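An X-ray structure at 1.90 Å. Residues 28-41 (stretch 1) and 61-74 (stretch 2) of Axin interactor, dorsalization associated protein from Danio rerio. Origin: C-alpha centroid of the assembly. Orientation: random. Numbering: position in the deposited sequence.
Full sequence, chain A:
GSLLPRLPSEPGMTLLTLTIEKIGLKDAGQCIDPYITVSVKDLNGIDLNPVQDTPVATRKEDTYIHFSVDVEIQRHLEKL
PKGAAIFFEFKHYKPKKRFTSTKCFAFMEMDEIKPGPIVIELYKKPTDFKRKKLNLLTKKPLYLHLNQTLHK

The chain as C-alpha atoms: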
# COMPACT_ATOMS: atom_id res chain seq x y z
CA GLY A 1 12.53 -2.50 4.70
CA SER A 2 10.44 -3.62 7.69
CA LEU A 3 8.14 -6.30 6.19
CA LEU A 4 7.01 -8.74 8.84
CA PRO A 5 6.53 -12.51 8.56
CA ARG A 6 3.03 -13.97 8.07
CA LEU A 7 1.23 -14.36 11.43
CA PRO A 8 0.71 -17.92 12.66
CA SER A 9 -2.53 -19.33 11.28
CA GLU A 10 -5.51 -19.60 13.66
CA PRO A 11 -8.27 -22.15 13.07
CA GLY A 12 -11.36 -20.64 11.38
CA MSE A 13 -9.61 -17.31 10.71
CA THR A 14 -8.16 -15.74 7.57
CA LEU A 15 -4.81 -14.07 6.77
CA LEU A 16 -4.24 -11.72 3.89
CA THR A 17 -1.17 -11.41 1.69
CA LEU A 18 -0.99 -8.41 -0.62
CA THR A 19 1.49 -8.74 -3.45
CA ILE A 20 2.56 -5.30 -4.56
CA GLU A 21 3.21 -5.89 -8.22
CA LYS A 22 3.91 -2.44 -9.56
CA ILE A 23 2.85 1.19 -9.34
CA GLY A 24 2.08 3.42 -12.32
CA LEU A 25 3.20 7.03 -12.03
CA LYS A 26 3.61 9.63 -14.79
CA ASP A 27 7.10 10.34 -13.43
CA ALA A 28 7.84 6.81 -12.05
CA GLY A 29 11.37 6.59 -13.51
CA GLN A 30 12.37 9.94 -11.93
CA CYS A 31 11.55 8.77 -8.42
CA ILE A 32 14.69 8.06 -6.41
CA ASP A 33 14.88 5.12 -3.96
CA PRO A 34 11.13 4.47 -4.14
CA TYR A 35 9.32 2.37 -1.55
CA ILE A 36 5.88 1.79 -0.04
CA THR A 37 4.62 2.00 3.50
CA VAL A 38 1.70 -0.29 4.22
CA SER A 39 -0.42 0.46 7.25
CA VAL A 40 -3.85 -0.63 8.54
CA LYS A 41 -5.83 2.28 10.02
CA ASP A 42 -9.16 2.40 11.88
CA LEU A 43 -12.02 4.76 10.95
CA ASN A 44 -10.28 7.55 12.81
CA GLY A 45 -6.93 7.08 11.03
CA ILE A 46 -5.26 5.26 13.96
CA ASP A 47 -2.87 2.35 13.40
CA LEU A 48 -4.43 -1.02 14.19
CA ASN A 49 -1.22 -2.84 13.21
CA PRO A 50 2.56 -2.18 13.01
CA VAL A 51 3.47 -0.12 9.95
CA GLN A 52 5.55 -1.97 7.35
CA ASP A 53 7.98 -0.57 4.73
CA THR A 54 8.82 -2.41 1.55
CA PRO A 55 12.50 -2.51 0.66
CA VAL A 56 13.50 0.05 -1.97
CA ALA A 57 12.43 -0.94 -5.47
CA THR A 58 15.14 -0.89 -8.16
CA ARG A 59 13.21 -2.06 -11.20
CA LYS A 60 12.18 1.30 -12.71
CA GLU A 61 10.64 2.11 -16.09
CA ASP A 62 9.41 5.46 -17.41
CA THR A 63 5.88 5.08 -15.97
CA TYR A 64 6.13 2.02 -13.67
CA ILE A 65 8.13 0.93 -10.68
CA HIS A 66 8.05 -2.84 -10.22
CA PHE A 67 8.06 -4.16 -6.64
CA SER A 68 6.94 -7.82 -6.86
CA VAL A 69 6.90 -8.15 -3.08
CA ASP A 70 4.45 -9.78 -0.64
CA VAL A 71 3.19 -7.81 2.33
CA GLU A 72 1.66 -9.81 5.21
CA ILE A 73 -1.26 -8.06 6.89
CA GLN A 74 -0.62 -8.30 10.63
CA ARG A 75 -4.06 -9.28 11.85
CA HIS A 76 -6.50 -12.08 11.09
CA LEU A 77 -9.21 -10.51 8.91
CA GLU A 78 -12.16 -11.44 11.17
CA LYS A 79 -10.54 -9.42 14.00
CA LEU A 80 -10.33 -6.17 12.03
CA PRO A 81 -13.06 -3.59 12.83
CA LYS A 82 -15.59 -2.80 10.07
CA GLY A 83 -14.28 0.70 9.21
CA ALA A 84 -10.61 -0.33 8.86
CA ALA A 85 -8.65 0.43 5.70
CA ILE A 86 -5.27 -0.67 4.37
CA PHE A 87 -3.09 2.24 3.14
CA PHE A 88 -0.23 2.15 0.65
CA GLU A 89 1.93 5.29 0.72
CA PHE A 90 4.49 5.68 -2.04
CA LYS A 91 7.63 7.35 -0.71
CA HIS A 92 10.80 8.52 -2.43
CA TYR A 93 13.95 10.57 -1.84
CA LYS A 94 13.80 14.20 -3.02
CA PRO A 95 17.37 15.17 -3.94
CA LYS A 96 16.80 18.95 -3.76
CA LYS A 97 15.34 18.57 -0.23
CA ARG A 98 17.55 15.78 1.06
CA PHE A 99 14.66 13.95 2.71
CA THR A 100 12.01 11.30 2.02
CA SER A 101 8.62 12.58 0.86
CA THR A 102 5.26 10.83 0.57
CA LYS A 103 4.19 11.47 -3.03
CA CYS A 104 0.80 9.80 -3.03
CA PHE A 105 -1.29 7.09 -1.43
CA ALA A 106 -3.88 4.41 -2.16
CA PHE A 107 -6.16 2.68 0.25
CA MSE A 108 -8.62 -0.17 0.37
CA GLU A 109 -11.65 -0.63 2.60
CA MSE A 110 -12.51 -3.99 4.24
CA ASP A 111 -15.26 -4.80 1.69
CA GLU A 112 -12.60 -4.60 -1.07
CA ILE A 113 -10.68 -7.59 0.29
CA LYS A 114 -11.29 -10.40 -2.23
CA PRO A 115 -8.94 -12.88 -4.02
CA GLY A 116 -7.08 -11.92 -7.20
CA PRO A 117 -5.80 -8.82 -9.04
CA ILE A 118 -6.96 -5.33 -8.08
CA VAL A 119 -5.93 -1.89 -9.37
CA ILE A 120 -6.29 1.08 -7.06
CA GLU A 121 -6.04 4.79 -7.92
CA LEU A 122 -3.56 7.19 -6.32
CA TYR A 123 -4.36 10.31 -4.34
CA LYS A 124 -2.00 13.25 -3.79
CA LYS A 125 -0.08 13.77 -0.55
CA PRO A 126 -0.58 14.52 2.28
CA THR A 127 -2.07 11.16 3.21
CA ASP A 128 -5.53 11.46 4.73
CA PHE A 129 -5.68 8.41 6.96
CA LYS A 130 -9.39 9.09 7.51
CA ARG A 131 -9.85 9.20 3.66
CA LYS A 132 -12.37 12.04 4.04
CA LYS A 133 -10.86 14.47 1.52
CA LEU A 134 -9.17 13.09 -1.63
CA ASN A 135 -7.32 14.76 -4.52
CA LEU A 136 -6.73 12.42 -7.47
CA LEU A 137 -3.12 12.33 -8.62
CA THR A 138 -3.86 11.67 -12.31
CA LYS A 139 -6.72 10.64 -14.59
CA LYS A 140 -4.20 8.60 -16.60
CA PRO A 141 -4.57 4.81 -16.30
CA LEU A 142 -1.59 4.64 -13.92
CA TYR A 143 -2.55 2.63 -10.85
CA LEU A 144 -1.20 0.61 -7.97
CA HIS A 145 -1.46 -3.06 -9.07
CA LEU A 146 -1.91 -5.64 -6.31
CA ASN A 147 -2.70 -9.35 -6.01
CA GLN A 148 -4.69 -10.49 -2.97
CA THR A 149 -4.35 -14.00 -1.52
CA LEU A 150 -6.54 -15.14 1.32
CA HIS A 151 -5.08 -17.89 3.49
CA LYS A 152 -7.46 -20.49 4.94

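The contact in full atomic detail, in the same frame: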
# COMPACT_ATOMS: atom_id res chain seq x y z
N ALA A 28 7.31 7.96 -12.82
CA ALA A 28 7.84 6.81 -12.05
C ALA A 28 9.37 6.73 -12.09
O ALA A 28 10.02 6.65 -11.06
CB ALA A 28 7.24 5.48 -12.54
N GLY A 29 9.93 6.75 -13.30
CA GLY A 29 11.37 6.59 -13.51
C GLY A 29 12.26 7.68 -12.90
O GLY A 29 13.47 7.47 -12.73
N GLN A 30 11.67 8.83 -12.60
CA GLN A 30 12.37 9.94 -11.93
C GLN A 30 12.50 9.77 -10.43
O GLN A 30 13.33 10.47 -9.78
CB GLN A 30 11.64 11.26 -12.18
CG GLN A 30 11.42 11.59 -13.65
CD GLN A 30 11.11 13.06 -13.88
OE1 GLN A 30 10.47 13.72 -13.05
NE2 GLN A 30 11.58 13.58 -15.02
N CYS A 31 11.65 8.91 -9.86
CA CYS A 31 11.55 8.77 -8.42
C CYS A 31 12.74 7.98 -7.91
O CYS A 31 13.03 6.88 -8.38
CB CYS A 31 10.21 8.11 -7.98
SG CYS A 31 8.77 9.06 -8.48
N ILE A 32 13.45 8.60 -6.97
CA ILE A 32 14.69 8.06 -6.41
C ILE A 32 14.44 7.25 -5.14
O ILE A 32 13.75 7.71 -4.22
CB ILE A 32 15.72 9.22 -6.10
CG1 ILE A 32 15.95 10.11 -7.35
CG2 ILE A 32 17.01 8.64 -5.55
CD1 ILE A 32 16.43 9.35 -8.60
N ASP A 33 14.98 6.03 -5.11
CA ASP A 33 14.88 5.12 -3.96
C ASP A 33 13.42 4.96 -3.52
O ASP A 33 13.08 5.18 -2.35
CB ASP A 33 15.75 5.61 -2.80
CG ASP A 33 17.24 5.58 -3.13
OD1 ASP A 33 17.62 4.90 -4.08
OD2 ASP A 33 18.00 6.25 -2.42
N PRO A 34 12.57 4.56 -4.46
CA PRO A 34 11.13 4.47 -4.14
C PRO A 34 10.80 3.29 -3.24
O PRO A 34 11.38 2.19 -3.37
CB PRO A 34 10.48 4.31 -5.51
CG PRO A 34 11.52 3.61 -6.34
CD PRO A 34 12.86 4.18 -5.86
N TYR A 35 9.85 3.49 -2.33
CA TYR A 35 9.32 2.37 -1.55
C TYR A 35 7.90 2.65 -1.11
O TYR A 35 7.36 3.73 -1.34
CB TYR A 35 10.21 2.02 -0.35
CG TYR A 35 10.25 3.06 0.74
CD1 TYR A 35 11.12 4.17 0.67
CD2 TYR A 35 9.42 2.95 1.86
CE1 TYR A 35 11.16 5.13 1.69
CE2 TYR A 35 9.45 3.90 2.89
CZ TYR A 35 10.34 4.98 2.80
OH TYR A 35 10.36 5.92 3.81
N ILE A 36 7.27 1.65 -0.50
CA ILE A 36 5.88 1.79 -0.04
C ILE A 36 5.75 1.42 1.41
O ILE A 36 6.31 0.43 1.86
CB ILE A 36 4.91 0.97 -0.93
CG1 ILE A 36 4.85 1.59 -2.33
CG2 ILE A 36 3.45 0.87 -0.29
CD1 ILE A 36 3.98 0.77 -3.36
N THR A 37 4.99 2.25 2.14
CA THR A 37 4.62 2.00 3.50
C THR A 37 3.19 1.52 3.50
O THR A 37 2.29 2.20 2.96
CB THR A 37 4.73 3.26 4.35
OG1 THR A 37 6.10 3.64 4.41
CG2 THR A 37 4.23 3.03 5.80
N VAL A 38 3.01 0.35 4.09
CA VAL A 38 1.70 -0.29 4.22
C VAL A 38 1.29 -0.25 5.69
O VAL A 38 2.00 -0.75 6.57
CB VAL A 38 1.69 -1.75 3.68
CG1 VAL A 38 0.24 -2.40 3.77
CG2 VAL A 38 2.24 -1.84 2.26
N SER A 39 0.13 0.37 5.94
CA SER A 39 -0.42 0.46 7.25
C SER A 39 -1.90 0.04 7.21
O SER A 39 -2.53 0.04 6.15
CB SER A 39 -0.26 1.89 7.80
OG SER A 39 -0.95 2.85 7.01
N VAL A 40 -2.43 -0.33 8.38
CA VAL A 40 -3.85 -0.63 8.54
C VAL A 40 -4.38 0.34 9.59
O VAL A 40 -3.90 0.34 10.75
CB VAL A 40 -4.07 -2.09 8.98
CG1 VAL A 40 -5.58 -2.40 9.06
CG2 VAL A 40 -3.39 -3.06 7.97
N LYS A 41 -5.33 1.18 9.18
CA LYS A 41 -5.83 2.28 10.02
C LYS A 41 -7.29 2.05 10.35
O LYS A 41 -8.03 1.55 9.51
CB LYS A 41 -5.71 3.63 9.29
CG LYS A 41 -4.26 4.08 8.94
CD LYS A 41 -3.43 4.33 10.16
CE LYS A 41 -2.32 5.36 9.88
NZ LYS A 41 -1.05 4.74 9.50
N GLU A 61 10.91 1.85 -14.68
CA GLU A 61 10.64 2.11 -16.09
C GLU A 61 10.17 3.56 -16.09
O GLU A 61 10.07 4.18 -15.02
CB GLU A 61 9.53 1.19 -16.64
CG GLU A 61 9.77 -0.32 -16.50
CD GLU A 61 8.67 -1.21 -17.16
OE1 GLU A 61 7.49 -0.79 -17.35
OE2 GLU A 61 9.01 -2.38 -17.47
N ASP A 62 9.88 4.09 -17.27
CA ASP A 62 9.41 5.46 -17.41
C ASP A 62 8.16 5.72 -16.55
O ASP A 62 8.09 6.71 -15.80
CB ASP A 62 9.06 5.75 -18.87
CG ASP A 62 10.29 5.80 -19.79
OD1 ASP A 62 11.43 5.52 -19.36
OD2 ASP A 62 10.07 6.13 -20.97
N THR A 63 7.16 4.84 -16.65
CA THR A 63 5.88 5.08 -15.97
C THR A 63 5.48 4.00 -14.95
O THR A 63 4.40 4.07 -14.37
CB THR A 63 4.73 5.33 -16.97
OG1 THR A 63 4.54 4.15 -17.75
CG2 THR A 63 5.06 6.47 -17.90
N TYR A 64 6.36 3.02 -14.71
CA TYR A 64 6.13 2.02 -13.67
C TYR A 64 7.36 1.75 -12.83
O TYR A 64 8.49 1.78 -13.31
CB TYR A 64 5.61 0.69 -14.27
CG TYR A 64 4.20 0.77 -14.75
CD1 TYR A 64 3.13 0.54 -13.88
CD2 TYR A 64 3.91 1.15 -16.07
CE1 TYR A 64 1.81 0.67 -14.32
CE2 TYR A 64 2.59 1.28 -16.52
CZ TYR A 64 1.56 1.02 -15.64
OH TYR A 64 0.27 1.15 -16.07
N ILE A 65 7.12 1.48 -11.55
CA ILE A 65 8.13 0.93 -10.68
C ILE A 65 7.59 -0.43 -10.28
O ILE A 65 6.48 -0.54 -9.76
CB ILE A 65 8.35 1.83 -9.45
CG1 ILE A 65 9.05 3.12 -9.90
CG2 ILE A 65 9.21 1.13 -8.37
CD1 ILE A 65 8.66 4.30 -9.07
N HIS A 66 8.39 -1.46 -10.57
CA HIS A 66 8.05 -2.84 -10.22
C HIS A 66 8.61 -3.20 -8.85
O HIS A 66 9.77 -2.93 -8.55
CB HIS A 66 8.54 -3.80 -11.32
CG HIS A 66 7.92 -3.52 -12.65
ND1 HIS A 66 8.40 -2.56 -13.52
CD2 HIS A 66 6.80 -4.01 -13.22
CE1 HIS A 66 7.61 -2.48 -14.57
NE2 HIS A 66 6.63 -3.35 -14.41
N PHE A 67 7.74 -3.78 -8.01
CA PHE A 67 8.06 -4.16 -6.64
C PHE A 67 8.14 -5.67 -6.51
O PHE A 67 9.16 -6.20 -6.00
CB PHE A 67 6.98 -3.63 -5.67
CG PHE A 67 7.17 -2.19 -5.27
CD1 PHE A 67 7.83 -1.86 -4.08
CD2 PHE A 67 6.73 -1.16 -6.11
CE1 PHE A 67 8.02 -0.51 -3.73
CE2 PHE A 67 6.93 0.19 -5.77
CZ PHE A 67 7.57 0.52 -4.58
N SER A 68 7.08 -6.36 -6.97
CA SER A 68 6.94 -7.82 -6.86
C SER A 68 7.33 -8.30 -5.47
O SER A 68 8.25 -9.10 -5.32
CB SER A 68 7.79 -8.52 -7.92
OG SER A 68 7.53 -8.01 -9.21
N VAL A 69 6.64 -7.79 -4.46
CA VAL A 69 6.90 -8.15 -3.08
C VAL A 69 5.60 -8.42 -2.33
O VAL A 69 4.60 -7.72 -2.54
CB VAL A 69 7.75 -7.06 -2.38
CG1 VAL A 69 6.94 -5.76 -2.17
CG2 VAL A 69 8.33 -7.58 -1.07
N ASP A 70 5.61 -9.44 -1.47
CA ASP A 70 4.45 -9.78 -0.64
C ASP A 70 4.47 -9.02 0.67
O ASP A 70 5.51 -8.95 1.34
CB ASP A 70 4.38 -11.28 -0.33
CG ASP A 70 4.09 -12.13 -1.54
OD1 ASP A 70 3.71 -11.60 -2.63
OD2 ASP A 70 4.25 -13.37 -1.39
N VAL A 71 3.34 -8.43 1.03
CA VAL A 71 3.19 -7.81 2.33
C VAL A 71 2.15 -8.61 3.12
O VAL A 71 1.03 -8.81 2.66
CB VAL A 71 2.79 -6.31 2.21
CG1 VAL A 71 2.61 -5.68 3.58
CG2 VAL A 71 3.86 -5.54 1.40
N GLU A 72 2.53 -9.03 4.33
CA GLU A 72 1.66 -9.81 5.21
C GLU A 72 0.91 -8.91 6.16
O GLU A 72 1.51 -8.22 7.00
CB GLU A 72 2.48 -10.88 5.99
CG GLU A 72 3.40 -11.74 5.08
CD GLU A 72 2.65 -12.70 4.15
OE1 GLU A 72 1.42 -12.94 4.33
OE2 GLU A 72 3.29 -13.23 3.22
N ILE A 73 -0.42 -8.90 6.03
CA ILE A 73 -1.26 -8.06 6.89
C ILE A 73 -1.31 -8.66 8.30
O ILE A 73 -1.68 -9.83 8.48
CB ILE A 73 -2.67 -7.87 6.25
CG1 ILE A 73 -2.52 -7.11 4.93
CG2 ILE A 73 -3.61 -7.09 7.18
CD1 ILE A 73 -1.82 -5.75 5.09
N GLN A 74 -0.94 -7.84 9.28
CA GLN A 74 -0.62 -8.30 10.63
C GLN A 74 -1.83 -8.39 11.55
O GLN A 74 -1.77 -8.02 12.72
CB GLN A 74 0.46 -7.40 11.23
CG GLN A 74 1.78 -7.49 10.47
CD GLN A 74 2.42 -8.86 10.60
OE1 GLN A 74 2.70 -9.31 11.72
NE2 GLN A 74 2.68 -9.52 9.49

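The two stretches are held together mainly by apolar side chains packed between two strands that cross at a distance, with a single backbone hydrogen bond fastening the end where the chains come closest. The strand from about P34 to K41 and the one beginning at Y64 run with an angle of 55° between their directions, and their axes approach no nearer than 8.9 Å. That spacing is too wide for backbone pairing and right for a layer of packed side chains; together the stretches bury 568 Å².

At the close end, the short 3-10 segment A28 to Q30 lies against the loop E61 to T63. G29 N donates to D62 O at 3.1 Å, with a nearly straight N-H...O angle of 168°. Glycine suits this position because a CB on G29 in ideal geometry would sit 2.8 Å from E61 O, a clash. Its neighbour A28 does carry a CB, pointed toward the other stretch; A28 CB is 3.3 Å from T63 C, so the small methyl fills the space beside the backbone snugly. The CA-to-CB bonds of E61 and D62 point away from stretch 1 and both residues remain exposed, so this loop makes its contact chiefly through main-chain atoms.

I65 begins the apolar layer. I65 CD1 lies 3.9 Å from A28 CB and 4.3 Å from C31 CB, while I65 CG2 reaches P34 CG at 4.0 Å. I65 CD1 is near A28, C31 and P34 at once, and I65 CG2 adds to the contact with P34, just beyond the corner at D33.

Next comes F67, whose flat ring offers different surfaces to successive residues. I36 CD1 sits over one face, 4.1 Å from the centroid of the F67 ring and 23° off the normal, a CH-pi contact; I36 CG1 also packs 3.7 Å from F67 CZ. Near the ring plane, Y35 CA meets the edge at F67 CE1, 3.8 Å away. The CA-to-CB bond of Y35 points away, in keeping with the alternation of a strand.

The same alternation turns I36, V38 and V40 toward stretch 2, while S39 points away. V38 CB packs 4.0 Å from V71 CG1, and V38 CG1 lies 4.1 Å from I73 CD1. V40 CG2 meets I73 CG2, also at 4.1 Å. Beta-branched valine and isoleucine favour extended backbone and present compact, water-shedding surfaces, well suited to these buried positions. The CA-to-CB bond of I73 points sideways, but the end of its longer side chain comes nearer, allowing it to contact both V38 and V40.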